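Local coordinates for putative transcriptional regulator (Clostridium difficile, PDB 3QI7), which is of unknown function but has a periplasmic-binding-protein-like fold, consistent with binding a small ligand such as a sugar, at residues A[156-168]-A[189-201]. Numbering follows the deposited sequence.
Sequences AKAFIHYASTDDL and LPFVQVNTPNINT
Asn198 OD1 takes the backbone N-H of Asp166 at 3.0 Å, tilted 23° from the amide's carbonyl plane; Ser164 OG, 3.2 Å from Asn198 OD1, is a weak and unsettled second partner. The Asp166 carboxylate stacks on this amide, the two planes only 8° apart; one water ties its OD2 to Ile199 O, a second to Asn200 ND2. This lies beyond the C-terminal ends of two neighbouring parallel strands, 159-164 and 191-196, joined through helix 171-186 as a beta-alpha-beta unit. Regular backbone bonds link the strands from Phe159 N, which donates to Pro190 O, to His161 O, which accepts from Val194 N; Ala163 N then reaches Val194 O only weakly, at 3.5 Å. A water at the imidazole edge, in its plane, joins His161 ND1 to Val194 O. On one face, Phe159 and Phe191 lie side by side, CD1 to CE1 3.8 Å, their rings slid apart so that they barely overlap, against Ile180 of helix 171-186. On the other, Tyr162 lies alongside Val194, CE1 to CB 3.6 Å, and its hydroxyl bonds to Asp215 of helix 203-223. Ser164 and Asp167 bond reciprocally: Asp167 N donates to Ser164 OG, and Ser164 N to Asp167 OD2, each 2.9 Å.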
loop_
_atom_site.group_PDB
_atom_site.type_symbol
_atom_site.label_atom_id
_atom_site.label_comp_id
_atom_site.label_asym_id
_atom_site.label_seq_id
_atom_site.Cartn_x
_atom_site.Cartn_y
_atom_site.Cartn_z
ATOM N N ALA A 156 -9.041 -3.452 -22.506
ATOM C CA ALA A 156 -10.434 -3.489 -21.976
ATOM C C ALA A 156 -11.453 -2.748 -22.865
ATOM O O ALA A 156 -11.241 -1.589 -23.258
ATOM C CB ALA A 156 -10.485 -2.932 -20.578
ATOM N N LYS A 157 -12.569 -3.415 -23.143
ATOM C CA LYS A 157 -13.651 -2.800 -23.904
ATOM C C LYS A 157 -14.797 -2.354 -22.998
ATOM O O LYS A 157 -15.737 -1.696 -23.463
ATOM C CB LYS A 157 -14.133 -3.741 -25.008
ATOM C CG LYS A 157 -13.094 -3.977 -26.095
ATOM C CD LYS A 157 -12.517 -2.671 -26.611
ATOM C CE LYS A 157 -11.936 -2.829 -28.025
ATOM N NZ LYS A 157 -10.927 -1.765 -28.337
ATOM N N ALA A 158 -14.721 -2.718 -21.710
ATOM C CA ALA A 158 -15.608 -2.175 -20.659
ATOM C C ALA A 158 -14.844 -2.315 -19.334
ATOM O O ALA A 158 -13.907 -3.116 -19.238
ATOM C CB ALA A 158 -16.975 -2.936 -20.607
ATOM N N PHE A 159 -15.227 -1.524 -18.336
ATOM C CA PHE A 159 -14.719 -1.629 -16.975
ATOM C C PHE A 159 -15.912 -1.879 -16.053
ATOM O O PHE A 159 -16.813 -1.026 -15.967
ATOM C CB PHE A 159 -14.031 -0.326 -16.578
ATOM C CG PHE A 159 -13.310 -0.358 -15.254
ATOM C CD1 PHE A 159 -14.011 -0.400 -14.026
ATOM C CD2 PHE A 159 -11.912 -0.243 -15.215
ATOM C CE1 PHE A 159 -13.314 -0.375 -12.848
ATOM C CE2 PHE A 159 -11.228 -0.259 -14.010
ATOM C CZ PHE A 159 -11.931 -0.300 -12.845
ATOM N N ILE A 160 -15.929 -3.035 -15.390
ATOM C CA ILE A 160 -17.016 -3.382 -14.439
ATOM C C ILE A 160 -16.507 -3.102 -13.006
ATOM O O ILE A 160 -15.465 -3.618 -12.624
ATOM C CB ILE A 160 -17.494 -4.860 -14.590
ATOM C CG1 ILE A 160 -17.536 -5.302 -16.061
ATOM C CG2 ILE A 160 -18.905 -5.054 -13.959
ATOM C CD1 ILE A 160 -18.436 -4.475 -17.042
ATOM N N HIS A 161 -17.208 -2.234 -12.253
ATOM C CA HIS A 161 -16.881 -1.891 -10.859
ATOM C C HIS A 161 -17.916 -2.461 -9.900
ATOM O O HIS A 161 -19.118 -2.193 -10.072
ATOM C CB HIS A 161 -16.882 -0.366 -10.721
ATOM C CG HIS A 161 -16.442 0.133 -9.379
ATOM N ND1 HIS A 161 -17.284 0.165 -8.277
ATOM C CD2 HIS A 161 -15.268 0.675 -8.976
ATOM C CE1 HIS A 161 -16.625 0.682 -7.251
ATOM N NE2 HIS A 161 -15.400 0.994 -7.647
ATOM N N TYR A 162 -17.452 -3.277 -8.941
ATOM C CA TYR A 162 -18.314 -3.978 -7.972
ATOM C C TYR A 162 -17.997 -3.477 -6.550
ATOM O O TYR A 162 -16.851 -3.486 -6.128
ATOM C CB TYR A 162 -18.068 -5.502 -8.026
ATOM C CG TYR A 162 -18.586 -6.203 -9.246
ATOM C CD1 TYR A 162 -19.930 -6.391 -9.430
ATOM C CD2 TYR A 162 -17.712 -6.725 -10.205
ATOM C CE1 TYR A 162 -20.411 -7.032 -10.557
ATOM C CE2 TYR A 162 -18.176 -7.370 -11.319
ATOM C CZ TYR A 162 -19.540 -7.530 -11.497
ATOM O OH TYR A 162 -20.000 -8.183 -12.615
ATOM N N ALA A 163 -19.049 -3.095 -5.814
ATOM C CA ALA A 163 -18.981 -2.541 -4.457
ATOM C C ALA A 163 -20.404 -2.490 -3.924
ATOM O O ALA A 163 -21.335 -2.236 -4.691
ATOM C CB ALA A 163 -18.441 -1.109 -4.487
ATOM N N SER A 164 -20.571 -2.718 -2.623
ATOM C CA SER A 164 -21.877 -2.578 -1.960
ATOM C C SER A 164 -22.181 -1.095 -1.691
ATOM O O SER A 164 -21.277 -0.285 -1.667
ATOM C CB SER A 164 -21.885 -3.338 -0.634
ATOM O OG SER A 164 -21.198 -2.624 0.388
ATOM N N THR A 165 -23.439 -0.749 -1.415
ATOM C CA THR A 165 -23.742 0.656 -1.116
ATOM C C THR A 165 -23.131 1.087 0.230
ATOM O O THR A 165 -22.741 2.258 0.378
ATOM C CB THR A 165 -25.234 0.963 -1.242
ATOM O OG1 THR A 165 -25.997 0.096 -0.417
ATOM C CG2 THR A 165 -25.683 0.772 -2.686
ATOM N N ASP A 166 -22.964 0.136 1.168
ATOM C CA ASP A 166 -22.176 0.389 2.377
ATOM C C ASP A 166 -20.704 0.673 2.079
ATOM O O ASP A 166 -20.128 1.593 2.680
ATOM C CB ASP A 166 -22.267 -0.752 3.376
ATOM C CG ASP A 166 -23.622 -0.807 4.118
ATOM O OD1 ASP A 166 -24.446 0.116 4.020
ATOM O OD2 ASP A 166 -23.851 -1.786 4.819
ATOM N N ASP A 167 -20.097 -0.108 1.174
ATOM C CA ASP A 167 -18.719 0.175 0.707
ATOM C C ASP A 167 -18.564 1.604 0.183
ATOM O O ASP A 167 -17.544 2.247 0.431
ATOM C CB ASP A 167 -18.253 -0.775 -0.423
ATOM C CG ASP A 167 -18.086 -2.217 0.019
ATOM O OD1 ASP A 167 -17.618 -2.491 1.163
ATOM O OD2 ASP A 167 -18.386 -3.101 -0.820
ATOM N N LEU A 168 -19.553 2.075 -0.567
ATOM C CA LEU A 168 -19.533 3.433 -1.108
ATOM C C LEU A 168 -19.592 4.568 -0.051
ATOM O O LEU A 168 -19.427 5.743 -0.420
ATOM C CB LEU A 168 -20.639 3.611 -2.162
ATOM C CG LEU A 168 -20.581 2.702 -3.413
ATOM C CD1 LEU A 168 -21.677 3.072 -4.397
ATOM C CD2 LEU A 168 -19.237 2.785 -4.111
ATOM N N LEU A 189 -13.702 4.450 -22.531
ATOM C CA LEU A 189 -13.881 3.102 -21.982
ATOM C C LEU A 189 -15.249 2.995 -21.310
ATOM O O LEU A 189 -15.481 3.598 -20.256
ATOM C CB LEU A 189 -12.795 2.789 -20.946
ATOM C CG LEU A 189 -12.784 1.424 -20.229
ATOM C CD1 LEU A 189 -13.011 0.264 -21.221
ATOM C CD2 LEU A 189 -11.464 1.261 -19.475
ATOM N N PRO A 190 -16.156 2.191 -21.887
ATOM C CA PRO A 190 -17.443 1.988 -21.230
ATOM C C PRO A 190 -17.291 1.578 -19.761
ATOM O O PRO A 190 -16.479 0.739 -19.426
ATOM C CB PRO A 190 -18.095 0.883 -22.073
ATOM C CG PRO A 190 -17.489 1.069 -23.447
ATOM C CD PRO A 190 -16.067 1.476 -23.171
ATOM N N PHE A 191 -18.055 2.221 -18.887
ATOM C CA PHE A 191 -17.967 1.969 -17.472
ATOM C C PHE A 191 -19.316 1.446 -16.970
ATOM O O PHE A 191 -20.352 2.007 -17.297
ATOM C CB PHE A 191 -17.565 3.250 -16.739
ATOM C CG PHE A 191 -17.556 3.116 -15.260
ATOM C CD1 PHE A 191 -16.473 2.567 -14.613
ATOM C CD2 PHE A 191 -18.634 3.573 -14.500
ATOM C CE1 PHE A 191 -16.467 2.440 -13.223
ATOM C CE2 PHE A 191 -18.631 3.462 -13.132
ATOM C CZ PHE A 191 -17.544 2.889 -12.487
ATOM N N VAL A 192 -19.281 0.370 -16.183
ATOM C CA VAL A 192 -20.484 -0.259 -15.652
ATOM C C VAL A 192 -20.375 -0.336 -14.145
ATOM O O VAL A 192 -19.500 -1.024 -13.627
ATOM C CB VAL A 192 -20.653 -1.684 -16.220
ATOM C CG1 VAL A 192 -21.969 -2.322 -15.704
ATOM C CG2 VAL A 192 -20.583 -1.641 -17.775
ATOM N N GLN A 193 -21.245 0.370 -13.413
ATOM C CA GLN A 193 -21.230 0.256 -11.940
ATOM C C GLN A 193 -22.311 -0.706 -11.469
ATOM O O GLN A 193 -23.479 -0.551 -11.816
ATOM C CB GLN A 193 -21.396 1.623 -11.259
ATOM C CG GLN A 193 -21.642 1.523 -9.776
ATOM C CD GLN A 193 -21.816 2.867 -9.149
ATOM O OE1 GLN A 193 -21.559 3.874 -9.784
ATOM N NE2 GLN A 193 -22.298 2.893 -7.910
ATOM N N VAL A 194 -21.905 -1.700 -10.685
ATOM C CA VAL A 194 -22.809 -2.724 -10.188
ATOM C C VAL A 194 -22.736 -2.788 -8.673
ATOM O O VAL A 194 -21.647 -3.005 -8.088
ATOM C CB VAL A 194 -22.485 -4.090 -10.778
ATOM C CG1 VAL A 194 -23.538 -5.156 -10.305
ATOM C CG2 VAL A 194 -22.449 -4.007 -12.285
ATOM N N ASN A 195 -23.905 -2.586 -8.053
ATOM C CA ASN A 195 -24.082 -2.704 -6.609
ATOM C C ASN A 195 -24.222 -4.156 -6.164
ATOM O O ASN A 195 -25.155 -4.883 -6.575
ATOM C CB ASN A 195 -25.299 -1.905 -6.115
ATOM C CG ASN A 195 -25.093 -0.367 -6.165
ATOM O OD1 ASN A 195 -24.008 0.151 -6.481
ATOM N ND2 ASN A 195 -26.171 0.365 -5.853
ATOM N N THR A 196 -23.282 -4.550 -5.315
ATOM C CA THR A 196 -23.246 -5.862 -4.673
ATOM C C THR A 196 -23.998 -5.797 -3.316
ATOM O O THR A 196 -24.094 -4.714 -2.711
ATOM C CB THR A 196 -21.786 -6.320 -4.413
ATOM O OG1 THR A 196 -21.105 -5.358 -3.595
ATOM C CG2 THR A 196 -21.014 -6.455 -5.708
ATOM N N PRO A 197 -24.519 -6.943 -2.842
ATOM C CA PRO A 197 -25.202 -6.980 -1.536
ATOM C C PRO A 197 -24.295 -6.541 -0.377
ATOM O O PRO A 197 -23.122 -6.921 -0.314
ATOM C CB PRO A 197 -25.598 -8.459 -1.374
ATOM C CG PRO A 197 -25.655 -8.999 -2.764
ATOM C CD PRO A 197 -24.606 -8.235 -3.551
ATOM N N ASN A 198 -24.859 -5.743 0.523
ATOM C CA ASN A 198 -24.193 -5.360 1.752
ATOM C C ASN A 198 -23.831 -6.579 2.568
ATOM O O ASN A 198 -24.616 -7.518 2.668
ATOM C CB ASN A 198 -25.089 -4.456 2.613
ATOM C CG ASN A 198 -25.173 -3.052 2.085
ATOM O OD1 ASN A 198 -24.256 -2.551 1.456
ATOM N ND2 ASN A 198 -26.271 -2.395 2.372
ATOM N N ILE A 199 -22.637 -6.567 3.144
ATOM C CA ILE A 199 -22.186 -7.669 3.972
ATOM C C ILE A 199 -22.419 -7.264 5.419
ATOM O O ILE A 199 -21.667 -6.463 5.971
ATOM C CB ILE A 199 -20.726 -8.003 3.709
ATOM C CG1 ILE A 199 -20.559 -8.390 2.226
ATOM C CG2 ILE A 199 -20.252 -9.136 4.649
ATOM C CD1 ILE A 199 -19.143 -8.794 1.803
ATOM N N ASN A 200 -23.498 -7.760 6.012
ATOM C CA ASN A 200 -23.788 -7.457 7.414
ATOM C C ASN A 200 -23.438 -8.608 8.356
ATOM O O ASN A 200 -23.119 -8.383 9.521
ATOM C CB ASN A 200 -25.250 -7.043 7.564
ATOM C CG ASN A 200 -25.546 -5.722 6.864
ATOM O OD1 ASN A 200 -26.479 -5.620 6.062
ATOM N ND2 ASN A 200 -24.724 -4.706 7.145
ATOM N N THR A 201 -23.522 -9.833 7.843
ATOM C CA THR A 201 -23.132 -11.034 8.575
ATOM C C THR A 201 -22.298 -11.913 7.640
ATOM O O THR A 201 -22.179 -11.621 6.441
ATOM C CB THR A 201 -24.369 -11.824 9.047
ATOM O OG1 THR A 201 -24.995 -12.449 7.919
ATOM C CG2 THR A 201 -25.386 -10.911 9.776
HETATM O O HOH W 1 -20.051 -0.662 -7.824
HETATM O O HOH W 2 -21.076 -4.393 2.400
HETATM O O HOH W 3 -25.616 -2.672 -1.892
HETATM O O HOH W 4 -21.904 -3.463 5.205
HETATM O O HOH W 5 -26.267 -2.785 5.774
#